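Local coordinates for Gp15 protein (Listeria phage PSA, PDB 6R5W) that serves as the homotrimeric receptor binding protein of the phage, the part given being its C-terminal portion, which probably recognises the Listeria cell surface, at the interface of chains A and B. Numbering follows the deposited sequence. Chains: chain A/B, Gp15 protein.

Contact 1: the interface of chains A and B. Residues chain A 58, 60, 80, 82, 91; chain B 84-85, 87, 117, 167.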
# COMPACT_ATOMS: atom_id res chain seq x y z
N SER A 58 -2.05 -5.51 -4.24
CA SER A 58 -1.28 -4.29 -4.48
C SER A 58 -0.54 -4.34 -5.81
O SER A 58 0.32 -3.49 -6.07
CB SER A 58 -0.32 -4.04 -3.32
OG SER A 58 0.65 -5.05 -3.27
N VAL A 60 -0.00 -4.01 -9.89
CA VAL A 60 -0.42 -3.04 -10.89
C VAL A 60 -1.15 -3.73 -12.03
O VAL A 60 -0.62 -4.66 -12.65
CB VAL A 60 0.76 -2.22 -11.39
CG1 VAL A 60 0.37 -1.29 -12.50
CG2 VAL A 60 1.46 -1.47 -10.28
N ARG A 80 -2.71 2.50 -16.22
CA ARG A 80 -2.29 1.56 -15.20
C ARG A 80 -2.98 1.92 -13.91
O ARG A 80 -3.21 3.10 -13.64
CB ARG A 80 -0.78 1.60 -15.01
CG ARG A 80 -0.07 1.20 -16.30
CD ARG A 80 1.46 1.17 -16.17
NE ARG A 80 2.07 0.75 -17.48
CZ ARG A 80 2.46 1.59 -18.43
NH1 ARG A 80 2.33 2.93 -18.32
NH2 ARG A 80 3.02 1.14 -19.53
N ILE A 82 -4.05 0.74 -9.61
CA ILE A 82 -3.71 0.02 -8.39
C ILE A 82 -4.89 0.06 -7.44
O ILE A 82 -5.42 1.14 -7.16
CB ILE A 82 -2.49 0.65 -7.70
CG1 ILE A 82 -1.30 0.75 -8.64
CG2 ILE A 82 -2.07 -0.18 -6.45
CD1 ILE A 82 -0.08 1.65 -8.06
N ILE A 91 -3.32 5.83 -13.31
CA ILE A 91 -2.20 6.60 -13.83
C ILE A 91 -2.17 6.43 -15.34
O ILE A 91 -1.85 5.34 -15.85
CB ILE A 91 -0.87 6.20 -13.17
CG1 ILE A 91 -0.95 6.39 -11.65
CG2 ILE A 91 0.29 6.93 -13.84
CD1 ILE A 91 0.20 5.83 -10.88
N PHE B 84 5.12 -1.44 -5.52
CA PHE B 84 3.82 -2.03 -5.85
C PHE B 84 4.04 -3.27 -6.70
O PHE B 84 4.48 -3.18 -7.85
CB PHE B 84 2.94 -1.04 -6.58
CG PHE B 84 2.47 0.01 -5.70
CD1 PHE B 84 1.48 -0.25 -4.73
CD2 PHE B 84 2.97 1.30 -5.82
CE1 PHE B 84 1.03 0.75 -3.94
CE2 PHE B 84 2.53 2.29 -4.98
CZ PHE B 84 1.58 2.04 -4.06
N GLY B 85 3.80 -4.42 -6.12
CA GLY B 85 4.08 -5.65 -6.82
C GLY B 85 5.52 -5.66 -7.22
O GLY B 85 6.42 -5.42 -6.42
N ARG B 87 6.97 -3.54 -9.29
CA ARG B 87 7.46 -2.26 -9.76
C ARG B 87 7.36 -1.20 -8.66
O ARG B 87 6.98 -1.49 -7.51
CB ARG B 87 6.73 -1.85 -11.04
CG ARG B 87 5.30 -1.88 -10.95
CD ARG B 87 4.71 -1.42 -12.25
NE ARG B 87 4.21 -2.44 -13.14
CZ ARG B 87 4.17 -2.29 -14.47
NH1 ARG B 87 4.68 -1.19 -15.04
NH2 ARG B 87 3.63 -3.23 -15.23
N ASP B 117 8.20 2.63 -17.16
CA ASP B 117 7.55 1.72 -18.09
C ASP B 117 7.04 2.56 -19.25
O ASP B 117 5.98 3.19 -19.16
CB ASP B 117 6.44 0.98 -17.39
CG ASP B 117 5.88 -0.17 -18.21
OD1 ASP B 117 6.38 -0.37 -19.29
OD2 ASP B 117 4.95 -0.81 -17.71
N LEU B 167 5.07 5.25 -13.04
CA LEU B 167 5.33 3.86 -12.68
C LEU B 167 6.52 3.33 -13.45
O LEU B 167 6.67 3.58 -14.65
CB LEU B 167 4.13 2.96 -12.94
CG LEU B 167 2.96 3.16 -11.99
CD1 LEU B 167 1.70 2.60 -12.59
CD2 LEU B 167 3.28 2.55 -10.61
O HOH W 1 2.91 -4.69 -9.83
O HOH W 2 1.98 -2.31 -17.90
O HOH W 3 2.56 -4.80 -13.20

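Contact 2: the interface of chains A and B. Residues chain A 47, 50-51, 54; chain B 46, 49-50, 53, 57.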
# COMPACT_ATOMS: atom_id res chain seq x y z
N LEU A 47 0.71 -16.69 7.83
CA LEU A 47 1.59 -15.60 7.43
C LEU A 47 1.84 -15.62 5.94
O LEU A 47 1.76 -14.57 5.28
CB LEU A 47 2.89 -15.65 8.21
CG LEU A 47 3.97 -14.63 7.87
CD1 LEU A 47 3.42 -13.17 8.07
CD2 LEU A 47 5.22 -14.81 8.70
N ALA A 50 -1.17 -14.49 4.15
CA ALA A 50 -1.34 -13.04 4.32
C ALA A 50 -0.43 -12.30 3.35
O ALA A 50 -0.86 -11.38 2.66
CB ALA A 50 -1.05 -12.64 5.75
N LYS A 51 0.84 -12.72 3.26
CA LYS A 51 1.78 -12.07 2.34
C LYS A 51 1.31 -12.20 0.90
O LYS A 51 1.38 -11.22 0.13
CB LYS A 51 3.20 -12.66 2.54
CG LYS A 51 3.88 -12.24 3.83
CD LYS A 51 5.31 -12.88 3.99
CE LYS A 51 5.97 -12.35 5.25
NZ LYS A 51 7.31 -12.92 5.61
N PHE A 54 -1.63 -9.79 0.21
CA PHE A 54 -1.13 -8.43 0.06
C PHE A 54 -0.52 -8.20 -1.31
O PHE A 54 -0.78 -7.18 -1.96
CB PHE A 54 -0.09 -8.11 1.11
CG PHE A 54 0.74 -6.92 0.79
CD1 PHE A 54 0.24 -5.65 0.96
CD2 PHE A 54 2.00 -7.07 0.23
CE1 PHE A 54 0.99 -4.53 0.61
CE2 PHE A 54 2.76 -5.96 -0.11
CZ PHE A 54 2.25 -4.70 0.07
N ALA B 46 2.23 -14.51 14.06
CA ALA B 46 2.00 -14.50 12.63
C ALA B 46 1.28 -13.21 12.21
O ALA B 46 1.61 -12.60 11.18
CB ALA B 46 1.21 -15.72 12.18
N ASP B 49 3.69 -10.31 12.53
CA ASP B 49 4.64 -10.39 11.43
C ASP B 49 4.02 -9.95 10.09
O ASP B 49 4.73 -9.36 9.24
CB ASP B 49 5.16 -11.80 11.28
CG ASP B 49 6.15 -12.17 12.37
OD1 ASP B 49 6.48 -11.28 13.17
OD2 ASP B 49 6.62 -13.34 12.39
N ALA B 50 2.75 -10.32 9.86
CA ALA B 50 2.04 -9.88 8.65
C ALA B 50 1.93 -8.35 8.61
O ALA B 50 2.21 -7.71 7.57
CB ALA B 50 0.64 -10.52 8.60
N PHE B 53 5.29 -6.80 7.94
CA PHE B 53 5.64 -7.01 6.54
C PHE B 53 4.88 -6.03 5.65
O PHE B 53 5.45 -5.43 4.72
CB PHE B 53 5.35 -8.44 6.11
CG PHE B 53 5.33 -8.64 4.60
CD1 PHE B 53 6.50 -8.85 3.90
CD2 PHE B 53 4.13 -8.64 3.90
CE1 PHE B 53 6.50 -9.04 2.52
CE2 PHE B 53 4.09 -8.82 2.49
CZ PHE B 53 5.28 -9.03 1.80
N SER B 57 6.65 -3.21 3.34
CA SER B 57 6.50 -3.31 1.90
C SER B 57 5.95 -2.01 1.31
O SER B 57 6.16 -1.71 0.14
CB SER B 57 5.55 -4.44 1.51
OG SER B 57 6.08 -5.70 1.83

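Contact 3: the interface of chains A and B. Residues chain A 5-8, 11; chain B 4-6.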
# COMPACT_ATOMS: atom_id res chain seq x y z
N PHE A 5 1.89 -62.24 51.77
CA PHE A 5 0.83 -62.00 50.81
C PHE A 5 0.27 -60.59 50.95
O PHE A 5 0.30 -59.98 52.02
CB PHE A 5 -0.27 -63.03 51.01
CG PHE A 5 0.20 -64.43 50.78
CD1 PHE A 5 0.98 -64.74 49.68
CD2 PHE A 5 -0.10 -65.44 51.68
CE1 PHE A 5 1.43 -66.02 49.46
CE2 PHE A 5 0.34 -66.72 51.46
CZ PHE A 5 1.12 -67.01 50.35
N ALA A 6 -0.23 -60.07 49.83
CA ALA A 6 -0.81 -58.74 49.78
C ALA A 6 -2.24 -58.77 50.30
O ALA A 6 -2.98 -59.73 50.09
CB ALA A 6 -0.78 -58.23 48.34
N GLN A 7 -2.61 -57.70 50.99
CA GLN A 7 -3.97 -57.57 51.52
C GLN A 7 -4.93 -57.20 50.39
O GLN A 7 -4.61 -56.36 49.54
CB GLN A 7 -4.02 -56.51 52.62
CG GLN A 7 -3.20 -56.85 53.86
CD GLN A 7 -3.73 -58.05 54.63
OE1 GLN A 7 -4.91 -58.12 54.97
NE2 GLN A 7 -2.85 -59.00 54.90
N LYS A 8 -6.10 -57.85 50.37
CA LYS A 8 -7.10 -57.54 49.36
C LYS A 8 -7.48 -56.06 49.43
O LYS A 8 -7.69 -55.41 48.39
CB LYS A 8 -8.35 -58.40 49.55
CG LYS A 8 -9.56 -58.01 48.62
CD LYS A 8 -10.65 -59.08 48.63
CE LYS A 8 -11.71 -58.89 47.53
NZ LYS A 8 -12.72 -57.83 47.75
N LEU A 11 -4.75 -53.89 47.51
CA LEU A 11 -4.95 -54.04 46.08
C LEU A 11 -6.23 -53.35 45.64
O LEU A 11 -6.24 -52.69 44.60
CB LEU A 11 -5.00 -55.52 45.70
CG LEU A 11 -5.37 -55.82 44.25
CD1 LEU A 11 -4.37 -55.19 43.25
CD2 LEU A 11 -5.49 -57.33 44.02
N GLN B 4 -8.75 -62.51 53.49
CA GLN B 4 -8.30 -61.13 53.41
C GLN B 4 -7.09 -60.94 52.50
O GLN B 4 -6.54 -59.83 52.45
CB GLN B 4 -7.97 -60.61 54.82
CG GLN B 4 -6.64 -61.11 55.38
CD GLN B 4 -6.70 -61.36 56.88
OE1 GLN B 4 -7.62 -62.02 57.38
NE2 GLN B 4 -5.72 -60.84 57.61
N PHE B 5 -6.63 -61.97 51.79
CA PHE B 5 -5.48 -61.84 50.91
C PHE B 5 -5.92 -61.64 49.46
O PHE B 5 -6.95 -62.16 49.03
CB PHE B 5 -4.56 -63.06 50.99
CG PHE B 5 -3.93 -63.25 52.33
CD1 PHE B 5 -3.39 -62.17 53.01
CD2 PHE B 5 -3.89 -64.50 52.93
CE1 PHE B 5 -2.83 -62.33 54.25
CE2 PHE B 5 -3.31 -64.67 54.17
CZ PHE B 5 -2.78 -63.58 54.83
N ALA B 6 -5.10 -60.91 48.71
CA ALA B 6 -5.43 -60.62 47.32
C ALA B 6 -5.03 -61.80 46.44
O ALA B 6 -3.95 -62.38 46.60
CB ALA B 6 -4.73 -59.34 46.86
O HOH W 4 -7.46 -57.52 53.13

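Contact 1: the interface of chains A and B
The beta-rich C-terminal domains of neighbouring subunits meet here, strands 76-84 and 87-97 and the lead-in to strand 61-65 of chain A lying against strands 76-84, 87-97 and 165-167 and the B:Asp117 loop of chain B. The tight part is apolar. A:Ile82, its CG1 anti to the carbonyl carbon (chi1 -55°), crosses B:Phe84 at about a right angle and sets CD1 over one ring face, 3.9 Å from the centroid, while CG2 lies against CD1 and CE1 of the same ring. B:Leu167 enters between A:Arg80 and A:Ile91: its CD1 packs 3.6 Å from CB of A:Arg80, the two side chains sliding past each other in opposite directions. The other side is polar and watery. A:Val60 lays CG2 across the bent aliphatic stretch of B:Arg87, whose NH1 bonds B:Asp117 OD2 at 2.7 Å, almost straight (168° at H), the oxygen in the guanidinium plane while the N-H comes from above the carboxylate plane. B:Asp117 OD2 also makes a looser salt bridge to NE of the extended A:Arg80, 3.3 Å away, the carboxylate and guanidinium planes 42° apart, and may offset repulsion between the arginines. Water 1 links A:Val60 N to B:Phe84 O; water 3 joins A:Val60 O to B:Arg87, 2.8 Å from its NH2.

Contact 2: the interface of chains A and B
A coiled coil joins the subunits along helix 36-57, the last helix before the beta-rich domain, and this stretch covers its C-terminal half. A:Leu47, with CG anti to the backbone N (chi1 177°), pushes CD1 against the backbone of chain B, 3.4 Å from B:Ala50 N, while CD2 and CD1 straddle CB of B:Asp49. One turn on, the small methyls of A:Ala50 and B:Ala50 meet CB to CB at 3.9 Å, which probably lets the helices approach closely. B:Phe53 packs against A:Lys51. Its ring, swung out with CG anti to the backbone N (chi1 165°), carries A:Lys51 CG on one face, 3.7 Å from the centroid, and the fully extended lysine chain runs on obliquely so that CE also touches the ring near CG and CD1. On the opposite face, toward the rim, sits the hydroxyl OG of B:Ser57, which donates to B:Phe53 O at 3.0 Å from above the carbonyl plane. A:Phe54 crosses B:Phe53 obliquely, CD2 of A:Phe54 touching CE2 of B:Phe53 at 3.5 Å. The outer end of the A:Phe54 ring, CE2 and CZ, rests on B:Ser57 CB, CE2 at 3.6 Å.

Contact 3: the interface of chains A and B
The N-terminal loop of chain A and the start of its helix 8-15 meet the N-terminal loop of chain B, residues 4-6, with A:Gln7 and B:Phe5 forming an antiparallel beta bridge. Main-chain atoms carry the polar grip. B:Ala6 N donates to A:Ala6 O at 2.8 Å, nearly straight. A:Lys8 N, at the first turn of the helix, donates to B:Gln4 O at 2.9 Å. Both donors stand above the plane of the carbonyl they meet. Water 4 also contacts B:Gln4 O, at 2.6 Å, and ties it to the side-chain amide oxygen OE1 of A:Gln7. The rings of A:Phe5 and B:Phe5 meet edge to face, their planes 62° apart and centroids 5.5 Å apart. A:Phe5 CB lies over one face of the B:Phe5 ring, toward the rim, and B:Gln4 CG over the other. A:Gln7, bent at chi2 (-66°), brings NE2 to CE1 of B:Phe5 at 3.4 Å, its amide plane steeply turned to the ring. On the helix side, A:Leu11 CD2 packs on the methyl CB of B:Ala6 at 3.6 Å. The contact ties the chains together at the N-terminal tip of the elongated stalk, where the modelled polypeptide begins, opposite the C-terminal beta-rich domains.

The contacts mark three levels along one elongated trimer. The centres of the C-alpha atoms of contact 1 and contact 2 are about 20 Å apart, and the two adjoin in sequence: helix 36-57 supplies contact 2 and ends right before A:Ser58 and A:Val60 of contact 1, so the coiled coil leads directly into the beta-rich head. The C-alpha centre of contact 3 lies about 66 Å from that of contact 2 and about 85 Å from that of contact 1. The subunits are thus joined at the N-terminal tip, in the coiled coil and at the base of the heads, which would keep the heads together, presumably for receptor binding.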